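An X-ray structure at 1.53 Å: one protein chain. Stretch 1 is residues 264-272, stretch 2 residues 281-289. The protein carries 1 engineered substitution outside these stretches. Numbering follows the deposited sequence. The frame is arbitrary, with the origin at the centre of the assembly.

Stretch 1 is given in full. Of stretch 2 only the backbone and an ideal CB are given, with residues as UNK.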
# COMPACT_ATOMS: atom_id res chain seq x y z
N GLY A 264 8.72 6.66 0.03
CA GLY A 264 9.58 7.44 0.90
C GLY A 264 9.81 8.86 0.42
O GLY A 264 8.96 9.46 -0.22
N LEU A 265 10.99 9.39 0.71
CA LEU A 265 11.32 10.76 0.33
C LEU A 265 11.76 10.74 -1.12
O LEU A 265 12.95 10.64 -1.43
CB LEU A 265 12.45 11.30 1.23
CG LEU A 265 12.16 11.30 2.73
CD1 LEU A 265 13.39 11.71 3.56
CD2 LEU A 265 10.97 12.20 2.99
N ALA A 266 10.79 10.83 -2.02
CA ALA A 266 11.05 10.60 -3.44
C ALA A 266 11.62 11.84 -4.09
O ALA A 266 11.43 12.96 -3.60
CB ALA A 266 9.76 10.20 -4.14
N SER A 267 12.30 11.65 -5.22
CA SER A 267 12.72 12.79 -6.01
C SER A 267 11.50 13.61 -6.41
O SER A 267 10.50 13.06 -6.88
CB SER A 267 13.41 12.36 -7.29
OG SER A 267 13.43 13.45 -8.21
N PRO A 268 11.58 14.93 -6.26
CA PRO A 268 10.49 15.81 -6.72
C PRO A 268 10.24 15.73 -8.22
O PRO A 268 9.21 16.23 -8.67
CB PRO A 268 11.00 17.22 -6.37
CG PRO A 268 12.10 17.03 -5.42
CD PRO A 268 12.72 15.69 -5.73
N HIS A 269 11.19 15.16 -8.97
CA HIS A 269 11.06 15.07 -10.43
C HIS A 269 10.69 13.68 -10.93
O HIS A 269 10.68 13.44 -12.14
CB HIS A 269 12.37 15.52 -11.09
CG HIS A 269 12.73 16.95 -10.82
ND1 HIS A 269 13.98 17.47 -11.06
CD2 HIS A 269 11.99 17.97 -10.33
CE1 HIS A 269 14.00 18.74 -10.72
NE2 HIS A 269 12.80 19.07 -10.27
N LEU A 270 10.35 12.78 -10.01
CA LEU A 270 10.10 11.38 -10.37
C LEU A 270 9.00 11.20 -11.42
O LEU A 270 9.16 10.44 -12.35
CB LEU A 270 9.79 10.52 -9.14
CG LEU A 270 9.48 9.05 -9.41
CD1 LEU A 270 10.66 8.39 -10.11
CD2 LEU A 270 9.14 8.30 -8.11
N ILE A 271 7.90 11.92 -11.26
CA ILE A 271 6.81 11.78 -12.21
C ILE A 271 7.23 12.28 -13.58
O ILE A 271 6.96 11.64 -14.59
CB ILE A 271 5.52 12.43 -11.68
CG1 ILE A 271 4.98 11.61 -10.51
CG2 ILE A 271 4.46 12.46 -12.79
CD1 ILE A 271 3.98 12.36 -9.65
N GLU A 272 7.94 13.40 -13.62
CA GLU A 272 8.51 13.88 -14.87
C GLU A 272 9.39 12.79 -15.53
O GLU A 272 9.23 12.49 -16.72
CB GLU A 272 9.30 15.17 -14.61
CG GLU A 272 9.93 15.77 -15.85
CD GLU A 272 10.63 17.10 -15.58
OE1 GLU A 272 10.48 17.64 -14.46
OE2 GLU A 272 11.31 17.60 -16.49
N UNK A 281 6.07 2.34 -12.97
CA UNK A 281 5.11 2.09 -11.91
C UNK A 281 5.44 3.02 -10.76
O UNK A 281 6.58 3.06 -10.31
CB UNK A 281 5.13 0.63 -11.47
N UNK A 282 4.46 3.79 -10.31
CA UNK A 282 4.67 4.77 -9.25
C UNK A 282 4.09 4.27 -7.93
O UNK A 282 2.97 3.74 -7.89
CB UNK A 282 4.04 6.11 -9.63
N UNK A 283 4.83 4.47 -6.85
CA UNK A 283 4.52 3.77 -5.61
C UNK A 283 4.42 4.66 -4.39
O UNK A 283 4.76 4.23 -3.29
CB UNK A 283 5.58 2.70 -5.35
N UNK A 284 3.93 5.88 -4.58
CA UNK A 284 3.61 6.72 -3.43
C UNK A 284 2.71 5.97 -2.45
O UNK A 284 1.86 5.18 -2.82
CB UNK A 284 2.94 8.02 -3.88
N UNK A 285 2.94 6.23 -1.17
CA UNK A 285 2.28 5.48 -0.10
C UNK A 285 0.79 5.85 0.03
O UNK A 285 0.39 7.01 -0.18
CB UNK A 285 3.00 5.73 1.23
N UNK A 286 -0.01 4.85 0.38
CA UNK A 286 -1.47 4.95 0.48
C UNK A 286 -1.96 5.81 1.65
O UNK A 286 -3.10 6.29 1.65
CB UNK A 286 -2.06 3.55 0.61
N UNK A 287 -1.11 5.99 2.66
CA UNK A 287 -1.42 6.83 3.82
C UNK A 287 -0.83 8.24 3.64
O UNK A 287 -1.50 9.25 3.88
CB UNK A 287 -0.88 6.19 5.10
N UNK A 288 0.44 8.31 3.23
CA UNK A 288 1.09 9.58 2.96
C UNK A 288 1.76 9.49 1.59
O UNK A 288 2.77 8.80 1.45
CB UNK A 288 2.10 9.93 4.05
N UNK A 289 1.24 10.20 0.58
CA UNK A 289 0.33 11.35 0.64
C UNK A 289 -1.16 11.03 0.76
O UNK A 289 -1.94 11.97 0.95
CB UNK A 289 0.54 12.20 -0.61

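Position 281 has extended backbone angles (phi/psi -130/126°), and its CB lies out of reach of stretch 1. The visible atoms therefore barely constrain it, although beta-branched residues are common with such angles. It is Val-281, chi1 t, which makes no contact here.

Position 282 is also extended (-104/137°), but its CA-to-CB bond points toward stretch 1. No atom of that stretch lies within 5.5 Å of the ideal CB, so there is room for a side chain of some length. What stands opposite is apolar, the methyls of Leu-270 and the side chain of Ile-271; leucine, isoleucine, methionine or phenylalanine would suit. The residue is Leu-282, with chi1 and chi2 both m, and its CD1 packs 3.8 Å from Leu-270 CD2.

At 283 the CB points sideways and meets nothing, so polar and apolar residues are equally plausible. Gln-283 stays clear of stretch 1, its NE2 being hydrogen-bonded elsewhere in the structure.

Position 284 (-52/144°) also directs its CB sideways, yet a long side chain could turn into the space bordered by Ala-266 CB, Leu-270 CD2 and Ile-271 CD1. That lining favours a large apolar or aromatic group, while the carbonyl of Ser-267 offers an acceptor to a polar tip. Phenylalanine, methionine or tyrosine would fit. Tyr-284, chi1 m, has more of its surface covered by stretch 1 than any other residue of its stretch, 72 Å². Its CE1 lies 4.2 Å from Ala-266 CB and its CE2 4.1 Å from Ile-271 CD1, so both sides of the ring find apolar partners. The hydroxyl reaches stretch 1 through a water, 2.7 Å from Tyr-284 OH, which donates to Ser-267 O at 2.6 Å.

Position 285 points toward stretch 1 but finds no partner within contact distance. The backbone amides of 287 and 288 are nearby, which favours a short acceptor such as aspartate, asparagine or serine. Asp-285 OD2 accepts from the backbone N of 287 at 2.9 Å and of 288 at 3.0 Å, bracing the turn.

Positions 286 and 287 are out of reach and little determined; they are Ile-286 and Ile-287.

The CB at 288 points toward stretch 1, across open space to Gly-264 and Leu-265. Only a long side chain could bridge it: arginine, lysine or a large aromatic. Trp-288, chi1 t, brings CZ3 to 3.8 Å from Gly-264 O, which sits at the ring edge, and CH2 to 4.4 Å from Leu-265 CD2.

Position 289 follows a cis peptide bond, which strongly suggests proline; it is Pro-289, without contact to stretch 1.

Stretch 2 (281-289) VLQYDIIWP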
# COMPACT_ATOMS: atom_id res chain seq x y z
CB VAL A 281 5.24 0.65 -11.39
CG1 VAL A 281 4.28 0.41 -10.24
CG2 VAL A 281 4.98 -0.36 -12.51
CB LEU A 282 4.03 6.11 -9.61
CG LEU A 282 4.76 6.98 -10.64
CD1 LEU A 282 6.20 7.25 -10.20
CD2 LEU A 282 4.72 6.34 -12.02
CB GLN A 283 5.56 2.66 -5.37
CG GLN A 283 5.67 1.68 -6.54
CD GLN A 283 6.70 0.61 -6.27
OE1 GLN A 283 7.89 0.90 -6.11
NE2 GLN A 283 6.25 -0.65 -6.22
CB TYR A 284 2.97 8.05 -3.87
CG TYR A 284 3.87 8.78 -4.82
CD1 TYR A 284 4.85 9.62 -4.35
CD2 TYR A 284 3.76 8.58 -6.19
CE1 TYR A 284 5.71 10.27 -5.23
CE2 TYR A 284 4.62 9.22 -7.08
CZ TYR A 284 5.59 10.06 -6.59
OH TYR A 284 6.43 10.71 -7.47
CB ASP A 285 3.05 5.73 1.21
CG ASP A 285 2.48 4.98 2.41
OD1 ASP A 285 2.89 3.82 2.64
OD2 ASP A 285 1.69 5.58 3.18
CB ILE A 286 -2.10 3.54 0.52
CG1 ILE A 286 -3.61 3.59 0.41
CG2 ILE A 286 -1.68 2.80 1.80
CD1 ILE A 286 -4.12 4.19 -0.89
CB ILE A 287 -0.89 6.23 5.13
CG1 ILE A 287 -1.32 4.77 5.30
CG2 ILE A 287 -1.33 7.06 6.34
CD1 ILE A 287 -2.82 4.57 5.36
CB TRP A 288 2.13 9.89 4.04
CG TRP A 288 2.91 11.13 3.78
CD1 TRP A 288 2.51 12.42 4.03
CD2 TRP A 288 4.21 11.23 3.18
NE1 TRP A 288 3.49 13.30 3.65
CE2 TRP A 288 4.54 12.60 3.11
CE3 TRP A 288 5.13 10.28 2.69
CZ2 TRP A 288 5.76 13.05 2.58
CZ3 TRP A 288 6.33 10.73 2.16
CH2 TRP A 288 6.64 12.10 2.11
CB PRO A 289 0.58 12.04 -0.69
CG PRO A 289 0.88 10.90 -1.63
CD PRO A 289 1.72 9.97 -0.80
O HOH W 1 7.89 12.79 -6.51
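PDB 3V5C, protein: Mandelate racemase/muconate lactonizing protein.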